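Local coordinates for protein prolyl 4-hydroxylase (Phytophthora capsici LT1534, PDB 6IUQ) that probably hydroxylates proline residues of its substrates at carbon 4, using a bound iron(II) ion as an oxygenase of the 2-oxoglutarate-dependent family, at residues Phe13-Glu18 with Val107-Ala112; Val96-Ala101 with Arg139-Gln144; Gln129-Phe134 with Gly233-Ala238; Thr169-Leu174 with Val206-Asp211. All blocks are in the same frame, centred on the assembly; numbering follows the deposited sequence.

Contact 1 (Phe13-Glu18 with Val107-Ala112); sequences FTRDYE and VPELDA
The charged part of this contact is a salt bridge in which R15 grips E109 side-on, one nitrogen to each oxygen. The arginine runs out with CG anti to the backbone N (chi1 -175°), and the bend at chi3 (-61°) turns the NE/NH2 edge of the guanidinium to the carboxylate. R15 NE lies 3.0 Å from E109 OE1 and meets its syn lone pair. R15 NH2, 2.8 Å from E109 OE2, approaches from above the carboxylate plane, because guanidinium and carboxylate are turned 46° apart. Both oxygens stay close to the guanidinium plane, where its N-H bonds point.

Side chains pack round this pair. A112 CB sits over the centre of one guanidinium face, 3.7 Å from R15 CZ; alanine is small enough to let the flat cation lie against the helix. The Y17 ring has R15 CG over one face. F13 meets E109 tip to tip, F13 CZ 3.3 Å from E109 OE2, so the weakly positive ring edge turns to the anion.

A water adds the last polar link: it lies 2.7 Å from Y17 OH and donates to A112 O.

P108, which needs no N-H partner, suits the first turn of helix 108-115, where E55 accepts from the amides of E109 and L110. E109 is buried, so pairing with R15 would keep it ionised and tie the N-terminal segment to this helix.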
# COMPACT_ATOMS: atom_id res chain seq x y z
N PHE A 13 -13.26 -17.98 -17.45
CA PHE A 13 -12.59 -16.69 -17.40
C PHE A 13 -11.65 -16.46 -18.57
O PHE A 13 -11.29 -17.38 -19.28
CB PHE A 13 -11.81 -16.54 -16.10
CG PHE A 13 -10.58 -17.39 -16.04
CD1 PHE A 13 -10.67 -18.73 -15.68
CD2 PHE A 13 -9.33 -16.86 -16.32
CE1 PHE A 13 -9.53 -19.52 -15.62
CE2 PHE A 13 -8.19 -17.63 -16.26
CZ PHE A 13 -8.28 -18.97 -15.91
N THR A 14 -11.26 -15.21 -18.74
CA THR A 14 -10.28 -14.84 -19.75
C THR A 14 -9.09 -14.14 -19.11
O THR A 14 -9.25 -13.14 -18.41
CB THR A 14 -10.88 -13.88 -20.80
OG1 THR A 14 -12.16 -14.37 -21.22
CG2 THR A 14 -9.96 -13.79 -22.00
N ARG A 15 -7.90 -14.69 -19.33
CA ARG A 15 -6.69 -13.99 -18.96
C ARG A 15 -6.59 -12.77 -19.87
O ARG A 15 -6.05 -12.86 -20.97
CB ARG A 15 -5.48 -14.90 -19.12
CG ARG A 15 -4.18 -14.31 -18.64
CD ARG A 15 -3.06 -15.29 -18.92
NE ARG A 15 -3.24 -16.56 -18.22
CZ ARG A 15 -2.51 -17.65 -18.47
NH1 ARG A 15 -1.57 -17.62 -19.41
NH2 ARG A 15 -2.73 -18.77 -17.79
N ASP A 16 -7.14 -11.64 -19.43
CA ASP A 16 -7.37 -10.50 -20.31
C ASP A 16 -6.38 -9.35 -20.07
O ASP A 16 -6.73 -8.34 -19.43
CB ASP A 16 -8.81 -9.99 -20.17
CG ASP A 16 -9.28 -9.19 -21.40
OD1 ASP A 16 -8.41 -8.76 -22.19
OD2 ASP A 16 -10.51 -9.00 -21.56
N TYR A 17 -5.18 -9.50 -20.62
CA TYR A 17 -4.10 -8.54 -20.46
C TYR A 17 -4.43 -7.14 -20.93
O TYR A 17 -4.00 -6.17 -20.32
CB TYR A 17 -2.86 -8.99 -21.23
CG TYR A 17 -2.19 -10.25 -20.74
CD1 TYR A 17 -1.75 -10.37 -19.43
CD2 TYR A 17 -1.95 -11.31 -21.62
CE1 TYR A 17 -1.11 -11.53 -18.99
CE2 TYR A 17 -1.31 -12.46 -21.20
CZ TYR A 17 -0.89 -12.56 -19.89
OH TYR A 17 -0.25 -13.71 -19.47
N GLU A 18 -5.14 -7.04 -22.04
CA GLU A 18 -5.52 -5.74 -22.59
C GLU A 18 -6.49 -4.99 -21.68
O GLU A 18 -6.39 -3.78 -21.52
CB GLU A 18 -6.13 -5.91 -23.99
CG GLU A 18 -6.90 -4.69 -24.46
CD GLU A 18 -7.11 -4.66 -25.96
OE1 GLU A 18 -6.91 -5.71 -26.62
OE2 GLU A 18 -7.46 -3.57 -26.48
N VAL A 107 0.90 -22.89 -10.00
CA VAL A 107 -0.27 -22.01 -10.10
C VAL A 107 -0.24 -21.10 -11.33
O VAL A 107 0.19 -19.94 -11.26
CB VAL A 107 -0.43 -21.16 -8.83
CG1 VAL A 107 -1.13 -21.96 -7.73
CG2 VAL A 107 0.94 -20.66 -8.34
N PRO A 108 -0.73 -21.62 -12.47
CA PRO A 108 -0.58 -20.97 -13.78
C PRO A 108 -1.10 -19.53 -13.89
O PRO A 108 -0.45 -18.70 -14.55
CB PRO A 108 -1.40 -21.90 -14.71
CG PRO A 108 -1.34 -23.22 -14.05
CD PRO A 108 -1.41 -22.92 -12.57
N GLU A 109 -2.25 -19.23 -13.29
CA GLU A 109 -2.75 -17.87 -13.37
C GLU A 109 -1.91 -16.94 -12.50
O GLU A 109 -1.68 -15.78 -12.86
CB GLU A 109 -4.23 -17.79 -12.97
CG GLU A 109 -5.15 -18.63 -13.85
CD GLU A 109 -4.98 -18.32 -15.34
OE1 GLU A 109 -4.80 -17.14 -15.72
OE2 GLU A 109 -4.99 -19.29 -16.15
N LEU A 110 -1.46 -17.42 -11.35
CA LEU A 110 -0.59 -16.59 -10.52
C LEU A 110 0.77 -16.44 -11.18
O LEU A 110 1.39 -15.38 -11.07
CB LEU A 110 -0.46 -17.18 -9.12
CG LEU A 110 -1.70 -17.02 -8.24
CD1 LEU A 110 -1.57 -17.83 -6.94
CD2 LEU A 110 -1.96 -15.54 -7.94
N ASP A 111 1.24 -17.48 -11.87
CA ASP A 111 2.52 -17.42 -12.57
C ASP A 111 2.45 -16.41 -13.72
O ASP A 111 3.33 -15.58 -13.88
CB ASP A 111 2.92 -18.80 -13.09
CG ASP A 111 4.35 -18.85 -13.62
OD1 ASP A 111 5.08 -17.84 -13.51
OD2 ASP A 111 4.75 -19.93 -14.13
N ALA A 112 1.38 -16.47 -14.50
CA ALA A 112 1.14 -15.49 -15.56
C ALA A 112 1.00 -14.07 -15.01
O ALA A 112 1.41 -13.11 -15.65
CB ALA A 112 -0.10 -15.87 -16.35
O HOH W 1 2.26 -13.37 -18.57

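Contact 2 (Val96-Ala101 with Arg139-Gln144); sequences VDLHDA and RTLKLQ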
# COMPACT_ATOMS: atom_id res chain seq x y z
N VAL A 96 2.91 -15.78 1.47
CA VAL A 96 3.82 -16.50 0.59
C VAL A 96 4.35 -15.54 -0.49
O VAL A 96 3.63 -14.70 -1.01
CB VAL A 96 3.17 -17.75 -0.03
CG1 VAL A 96 1.80 -17.44 -0.58
CG2 VAL A 96 4.05 -18.33 -1.12
N ASP A 97 5.63 -15.65 -0.77
CA ASP A 97 6.26 -14.86 -1.82
C ASP A 97 6.34 -15.74 -3.06
O ASP A 97 6.68 -16.92 -2.96
CB ASP A 97 7.64 -14.39 -1.35
CG ASP A 97 8.25 -13.38 -2.27
OD1 ASP A 97 8.08 -13.51 -3.50
OD2 ASP A 97 8.90 -12.44 -1.75
N LEU A 98 6.03 -15.19 -4.22
CA LEU A 98 6.02 -16.00 -5.44
C LEU A 98 7.29 -15.82 -6.28
O LEU A 98 7.28 -16.04 -7.49
CB LEU A 98 4.78 -15.70 -6.29
CG LEU A 98 3.43 -16.20 -5.76
CD1 LEU A 98 2.36 -16.14 -6.83
CD2 LEU A 98 3.52 -17.62 -5.21
N HIS A 99 8.39 -15.42 -5.63
CA HIS A 99 9.68 -15.26 -6.32
C HIS A 99 10.22 -16.61 -6.79
O HIS A 99 10.98 -16.69 -7.76
CB HIS A 99 10.69 -14.58 -5.39
CG HIS A 99 11.19 -15.47 -4.29
ND1 HIS A 99 10.57 -15.57 -3.07
CD2 HIS A 99 12.26 -16.30 -4.24
CE1 HIS A 99 11.22 -16.42 -2.30
NE2 HIS A 99 12.25 -16.88 -2.99
N ASP A 100 9.82 -17.67 -6.09
CA ASP A 100 10.22 -19.05 -6.36
C ASP A 100 9.51 -19.64 -7.58
O ASP A 100 8.32 -19.91 -7.51
CB ASP A 100 9.93 -19.91 -5.13
CG ASP A 100 10.49 -21.32 -5.24
OD1 ASP A 100 11.37 -21.57 -6.10
OD2 ASP A 100 10.01 -22.20 -4.48
N ALA A 101 10.24 -19.85 -8.68
CA ALA A 101 9.68 -20.46 -9.89
C ALA A 101 9.11 -21.85 -9.65
O ALA A 101 8.18 -22.28 -10.34
CB ALA A 101 10.74 -20.52 -10.99
N ARG A 139 10.63 -6.54 -8.52
CA ARG A 139 9.20 -6.68 -8.30
C ARG A 139 9.05 -7.75 -7.22
O ARG A 139 9.86 -8.67 -7.13
CB ARG A 139 8.43 -7.08 -9.58
CG ARG A 139 8.46 -8.58 -9.86
CD ARG A 139 7.86 -8.97 -11.20
NE ARG A 139 8.49 -8.25 -12.31
CZ ARG A 139 8.31 -8.57 -13.59
NH1 ARG A 139 7.54 -9.60 -13.90
NH2 ARG A 139 8.90 -7.88 -14.57
N THR A 140 8.03 -7.60 -6.38
CA THR A 140 7.71 -8.59 -5.37
C THR A 140 6.25 -8.90 -5.50
O THR A 140 5.45 -7.98 -5.59
CB THR A 140 8.00 -8.09 -3.92
OG1 THR A 140 9.40 -7.95 -3.70
CG2 THR A 140 7.42 -9.05 -2.88
N LEU A 141 5.89 -10.17 -5.49
CA LEU A 141 4.48 -10.52 -5.50
C LEU A 141 4.17 -11.34 -4.25
O LEU A 141 4.60 -12.48 -4.12
CB LEU A 141 4.13 -11.29 -6.77
CG LEU A 141 2.65 -11.39 -7.14
CD1 LEU A 141 2.51 -11.35 -8.66
CD2 LEU A 141 2.01 -12.63 -6.56
N LYS A 142 3.43 -10.74 -3.33
CA LYS A 142 3.14 -11.39 -2.06
C LYS A 142 1.66 -11.77 -1.93
O LYS A 142 0.77 -10.98 -2.28
CB LYS A 142 3.58 -10.49 -0.90
CG LYS A 142 3.39 -11.08 0.48
CD LYS A 142 3.99 -10.21 1.60
CE LYS A 142 3.03 -9.09 2.07
NZ LYS A 142 1.69 -9.56 2.59
N LEU A 143 1.39 -12.98 -1.45
CA LEU A 143 0.05 -13.41 -1.12
C LEU A 143 -0.14 -13.37 0.39
O LEU A 143 0.76 -13.75 1.14
CB LEU A 143 -0.23 -14.81 -1.64
CG LEU A 143 0.06 -15.06 -3.12
CD1 LEU A 143 -0.29 -16.49 -3.48
CD2 LEU A 143 -0.71 -14.08 -3.99
N GLN A 144 -1.30 -12.92 0.84
CA GLN A 144 -1.56 -12.81 2.27
C GLN A 144 -2.95 -13.30 2.64
O GLN A 144 -3.94 -12.89 2.04
CB GLN A 144 -1.39 -11.37 2.74
CG GLN A 144 -1.77 -11.18 4.20
CD GLN A 144 -1.51 -9.78 4.70
OE1 GLN A 144 -2.41 -8.94 4.74
NE2 GLN A 144 -0.27 -9.52 5.11
O HOH W 2 8.07 -12.20 -5.90
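V96 and L143 form an antiparallel hydrogen-bonded pair, and the tight half of the contact grows from it. L143 N donates to V96 O at 2.9 Å in a nearly straight bond (175°), while V96 N returns one to a lone pair of L143 O at 3.0 Å. Past the end of strand 94-97, L98 N still reaches L141 O at 3.1 Å, so the pairing outlasts the regular strand. The side chains of V96 and L143 lie side by side: V96 CG1, in the crowded position between the backbone N and the carbonyl carbon, touches L143 CB at 3.5 Å. L98 likewise runs alongside L141, its CD1 3.5 Å from L141 CD2. Branched aliphatic residues suit this buried face, since their methyls fill it without polar demands.

The face of D97 and K142 is looser and wetter. D97 OD1 accepts from H99 N at 2.9 Å, an Asx turn that bends the chain off the strand, and a water bridges the same oxygen to L141 N. D97 OD2 merely passes T140 CG2 at 3.9 Å. The long K142 leads its amine away to a salt bridge with E95. The side chain of K142 is about 8 Å from the bound Fe(II) ion.

Strand 94-97 forms one border of the six-stranded sheet, and strand 139-146 is bonded on its other side to strand 224-232. The apolar face is covered by L110 and F114 of helix 108-115, together with L103 of helix 101-104.

Contact 3 (Gln129-Phe134 with Gly233-Ala238); sequences QYDLQF and GAKVNA
K235 and D131 bury the most surface, with G233 and A234 close behind. The lysine chain, bent at chi3, stretches back along the partner loop until K235 NZ makes a weak hydrogen bond to Q129 O at 3.2 Å. A water 2.6 Å from Y130 O joins it to K235 N. D131 crosses the lysine at about a right angle; D131 OD2 stays 5.7 Å from K235 NZ, so the opposite charges are not in contact, though a weak attraction may remain, and flexible lysine can serve a carbonyl instead. D131 OD2 also presses on A234 CB at 3.2 Å, a methyl compact enough for this.

G233 to V236 make a type I turn where the chain leaves strand 224-232 of the double-stranded beta-helix core, and D131, with positive phi (59°), turns the opposing loop. A234 N donates to D131 O at 3.2 Å, from above the carbonyl plane, beside a single bridge between L132 and G233. Having no side chain, G233 brings its CA to 3.7 Å from Y130 O, while its backbone also bonds K165.

L132 packs on L123 and T124 of helix 118-126, and Y130 OH is hydrogen-bonded to D33 and Q209.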
# COMPACT_ATOMS: atom_id res chain seq x y z
N GLN A 129 8.92 9.37 -14.74
CA GLN A 129 9.79 9.94 -13.72
C GLN A 129 10.02 8.99 -12.53
O GLN A 129 10.99 9.17 -11.79
CB GLN A 129 9.25 11.28 -13.22
CG GLN A 129 7.84 11.26 -12.63
CD GLN A 129 6.75 11.48 -13.68
OE1 GLN A 129 6.90 11.10 -14.84
NE2 GLN A 129 5.66 12.09 -13.27
N TYR A 130 9.16 7.99 -12.35
CA TYR A 130 9.30 7.09 -11.21
C TYR A 130 10.43 6.08 -11.43
O TYR A 130 10.90 5.45 -10.48
CB TYR A 130 8.01 6.30 -10.93
CG TYR A 130 6.82 7.11 -10.44
CD1 TYR A 130 6.88 8.50 -10.27
CD2 TYR A 130 5.63 6.46 -10.13
CE1 TYR A 130 5.77 9.20 -9.84
CE2 TYR A 130 4.52 7.16 -9.72
CZ TYR A 130 4.59 8.52 -9.58
OH TYR A 130 3.48 9.18 -9.15
N ASP A 131 10.82 5.91 -12.69
CA ASP A 131 11.95 5.07 -13.04
C ASP A 131 11.77 3.63 -12.57
O ASP A 131 12.66 3.05 -11.95
CB ASP A 131 13.23 5.64 -12.44
CG ASP A 131 14.47 5.19 -13.17
OD1 ASP A 131 14.33 4.42 -14.15
OD2 ASP A 131 15.58 5.60 -12.77
N LEU A 132 10.61 3.05 -12.86
CA LEU A 132 10.31 1.69 -12.40
C LEU A 132 11.13 0.66 -13.18
O LEU A 132 11.54 0.90 -14.32
CB LEU A 132 8.81 1.41 -12.52
CG LEU A 132 7.90 2.34 -11.72
CD1 LEU A 132 6.44 2.03 -11.99
CD2 LEU A 132 8.21 2.29 -10.20
N GLN A 133 11.35 -0.49 -12.57
CA GLN A 133 12.25 -1.48 -13.12
C GLN A 133 11.53 -2.75 -13.58
O GLN A 133 10.66 -3.28 -12.88
CB GLN A 133 13.31 -1.83 -12.08
CG GLN A 133 14.10 -0.65 -11.51
CD GLN A 133 15.09 -0.10 -12.50
OE1 GLN A 133 14.89 0.97 -13.08
NE2 GLN A 133 16.17 -0.84 -12.72
N PHE A 134 11.93 -3.25 -14.75
CA PHE A 134 11.34 -4.44 -15.32
C PHE A 134 11.98 -5.74 -14.83
O PHE A 134 11.40 -6.82 -14.95
CB PHE A 134 11.41 -4.35 -16.83
CG PHE A 134 10.39 -3.42 -17.42
CD1 PHE A 134 10.68 -2.08 -17.60
CD2 PHE A 134 9.14 -3.89 -17.80
CE1 PHE A 134 9.74 -1.22 -18.16
CE2 PHE A 134 8.20 -3.03 -18.36
CZ PHE A 134 8.49 -1.69 -18.54
N GLY A 233 11.56 1.52 -7.50
CA GLY A 233 12.01 2.67 -8.27
C GLY A 233 13.50 2.89 -8.06
O GLY A 233 14.01 2.74 -6.94
N ALA A 234 14.21 3.25 -9.12
CA ALA A 234 15.65 3.44 -9.04
C ALA A 234 16.05 4.68 -8.22
O ALA A 234 17.17 4.76 -7.72
CB ALA A 234 16.24 3.53 -10.45
N LYS A 235 15.14 5.64 -8.08
CA LYS A 235 15.48 6.94 -7.49
C LYS A 235 14.84 7.17 -6.14
O LYS A 235 14.81 8.30 -5.65
CB LYS A 235 15.05 8.08 -8.42
CG LYS A 235 15.81 8.13 -9.73
CD LYS A 235 15.52 9.43 -10.46
CE LYS A 235 14.02 9.62 -10.65
NZ LYS A 235 13.69 10.85 -11.43
N VAL A 236 14.33 6.11 -5.54
CA VAL A 236 13.63 6.25 -4.27
C VAL A 236 14.64 6.47 -3.13
O VAL A 236 15.79 6.04 -3.21
CB VAL A 236 12.72 5.02 -4.02
CG1 VAL A 236 13.51 3.87 -3.40
CG2 VAL A 236 11.58 5.40 -3.13
N ASN A 237 14.19 7.16 -2.09
CA ASN A 237 15.02 7.52 -0.93
C ASN A 237 16.25 8.37 -1.30
O ASN A 237 17.29 8.28 -0.67
CB ASN A 237 15.42 6.26 -0.17
CG ASN A 237 14.22 5.60 0.51
OD1 ASN A 237 13.34 6.28 1.00
ND2 ASN A 237 14.19 4.27 0.53
N ALA A 238 16.07 9.21 -2.31
CA ALA A 238 17.07 10.17 -2.76
C ALA A 238 17.30 11.28 -1.74
O ALA A 238 16.49 11.48 -0.84
CB ALA A 238 16.62 10.78 -4.11
O HOH W 3 11.97 5.90 -8.12

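Contact 4 (Thr169-Leu174 with Val206-Asp211); sequences TCLLYL and VLFQSD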
# COMPACT_ATOMS: atom_id res chain seq x y z
N THR A 169 2.86 0.69 -4.63
CA THR A 169 2.17 -0.44 -4.03
C THR A 169 0.91 -0.76 -4.80
O THR A 169 0.12 0.13 -5.11
CB THR A 169 1.81 -0.17 -2.56
OG1 THR A 169 3.01 0.05 -1.80
CG2 THR A 169 1.01 -1.35 -2.00
N CYS A 170 0.72 -2.04 -5.13
CA CYS A 170 -0.44 -2.47 -5.88
C CYS A 170 -1.15 -3.59 -5.14
O CYS A 170 -0.61 -4.69 -4.98
CB CYS A 170 -0.06 -2.93 -7.28
SG CYS A 170 -1.49 -3.64 -8.16
N LEU A 171 -2.36 -3.30 -4.68
CA LEU A 171 -3.14 -4.24 -3.89
C LEU A 171 -4.32 -4.77 -4.69
O LEU A 171 -5.12 -4.00 -5.21
CB LEU A 171 -3.61 -3.58 -2.60
CG LEU A 171 -2.52 -3.16 -1.59
CD1 LEU A 171 -3.07 -2.26 -0.52
CD2 LEU A 171 -1.93 -4.37 -0.93
N LEU A 172 -4.43 -6.09 -4.80
CA LEU A 172 -5.61 -6.72 -5.37
C LEU A 172 -6.41 -7.44 -4.30
O LEU A 172 -5.92 -8.39 -3.67
CB LEU A 172 -5.24 -7.71 -6.47
CG LEU A 172 -6.41 -8.55 -7.01
CD1 LEU A 172 -7.58 -7.72 -7.51
CD2 LEU A 172 -5.95 -9.50 -8.11
N TYR A 173 -7.64 -6.98 -4.08
CA TYR A 173 -8.50 -7.53 -3.06
C TYR A 173 -9.44 -8.60 -3.65
O TYR A 173 -9.90 -8.49 -4.78
CB TYR A 173 -9.29 -6.42 -2.36
CG TYR A 173 -8.39 -5.54 -1.53
CD1 TYR A 173 -7.70 -6.08 -0.44
CD2 TYR A 173 -8.17 -4.21 -1.85
CE1 TYR A 173 -6.85 -5.31 0.32
CE2 TYR A 173 -7.32 -3.42 -1.10
CZ TYR A 173 -6.67 -3.98 -0.01
OH TYR A 173 -5.81 -3.24 0.75
N LEU A 174 -9.70 -9.63 -2.85
CA LEU A 174 -10.32 -10.84 -3.35
C LEU A 174 -11.31 -11.43 -2.35
O LEU A 174 -11.30 -12.63 -2.10
CB LEU A 174 -9.24 -11.86 -3.70
CG LEU A 174 -8.33 -11.52 -4.89
CD1 LEU A 174 -7.17 -12.48 -5.01
CD2 LEU A 174 -9.12 -11.55 -6.18
N VAL A 206 -6.08 -1.28 -5.50
CA VAL A 206 -5.61 0.00 -4.97
C VAL A 206 -4.14 0.18 -5.35
O VAL A 206 -3.34 -0.74 -5.16
CB VAL A 206 -5.77 0.11 -3.45
CG1 VAL A 206 -5.41 1.54 -2.98
CG2 VAL A 206 -7.18 -0.24 -3.02
N LEU A 207 -3.81 1.33 -5.92
CA LEU A 207 -2.43 1.70 -6.17
C LEU A 207 -2.16 2.86 -5.28
O LEU A 207 -3.01 3.76 -5.19
CB LEU A 207 -2.17 2.10 -7.62
CG LEU A 207 -2.62 1.17 -8.74
CD1 LEU A 207 -2.27 1.78 -10.07
CD2 LEU A 207 -1.99 -0.20 -8.60
N PHE A 208 -1.00 2.86 -4.62
CA PHE A 208 -0.58 4.05 -3.91
C PHE A 208 0.96 4.19 -3.84
O PHE A 208 1.69 3.29 -4.21
CB PHE A 208 -1.24 4.10 -2.52
CG PHE A 208 -0.93 2.95 -1.59
CD1 PHE A 208 0.26 2.92 -0.86
CD2 PHE A 208 -1.89 1.99 -1.31
CE1 PHE A 208 0.52 1.89 0.05
CE2 PHE A 208 -1.63 0.96 -0.40
CZ PHE A 208 -0.41 0.92 0.30
N GLN A 209 1.41 5.36 -3.41
CA GLN A 209 2.85 5.65 -3.34
C GLN A 209 3.48 4.92 -2.15
O GLN A 209 3.12 5.17 -1.02
CB GLN A 209 3.07 7.15 -3.20
CG GLN A 209 2.30 7.99 -4.25
CD GLN A 209 3.01 8.02 -5.60
OE1 GLN A 209 4.16 7.58 -5.72
NE2 GLN A 209 2.32 8.53 -6.62
N SER A 210 4.43 4.03 -2.41
CA SER A 210 5.06 3.32 -1.31
C SER A 210 5.84 4.28 -0.38
O SER A 210 5.83 4.08 0.84
CB SER A 210 5.97 2.21 -1.83
OG SER A 210 5.25 1.39 -2.77
N ASP A 211 6.48 5.32 -0.94
CA ASP A 211 7.32 6.19 -0.11
C ASP A 211 6.64 7.46 0.41
O ASP A 211 7.25 8.18 1.21
CB ASP A 211 8.59 6.58 -0.85
CG ASP A 211 8.33 7.08 -2.24
OD1 ASP A 211 7.19 6.91 -2.74
OD2 ASP A 211 9.27 7.63 -2.85
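T169 OG1 is gripped by three partners: S210 OG donates to it at 2.8 Å, D158 OD2 is hydrogen-bonded to it, and W230 NE1 adds a weak bond. D158 is an iron ligand, so T169 is a second-shell residue whose bond probably orients the first-shell carboxylate and may modulate its charge. Threonine suits the place because one branch is polar and the other apolar. With OG1 beside the backbone N, T169 CG2 lies over the face of F208, 3.5 Å from F208 CZ, and CB makes a CH-pi contact with the ring.

F208 holds its ring in the crowded position between backbone N and carbonyl carbon (chi1 61°), which lays it alongside T169; L171 CD1 comes to its edge, 3.5 Å from F208 CE2. V206 CG2 meets the Y173 ring edge. On the face of the sheet that carries C170 and L207, C170 SG packs on L207 CD2 at 3.5 Å.

Four backbone bonds join the strands, the straightest from L171 N to V206 O at 2.8 Å (176°).

F208 also meets the ring of the iron ligand H215. The pair is part of the double-stranded beta-helix core of this Fe(II) oxygenase, which carries the iron site.

Contact 4 is the buried centre, close to the iron, whereas contact 1 lies at the surface; contacts 2 and 3 are partly buried. Contacts 2 and 4 belong to the same six-stranded sheet, one at its border and the other within, and strand 224-232 lies between their longer strands. Contact 3 joins loops and meets contact 4 through Y130 OH and Q209 NE2. Helix 108-115 serves contacts 1 and 2: E109 takes a salt bridge, while L110 packs on L98 and L143. Chemistry differs accordingly: ion pair and water in contact 1, strand pairing with aliphatic packing in contact 2, carbonyl bonds and a water in contact 3, strand pairing, aromatic packing and a buried hydroxyl pair in contact 4.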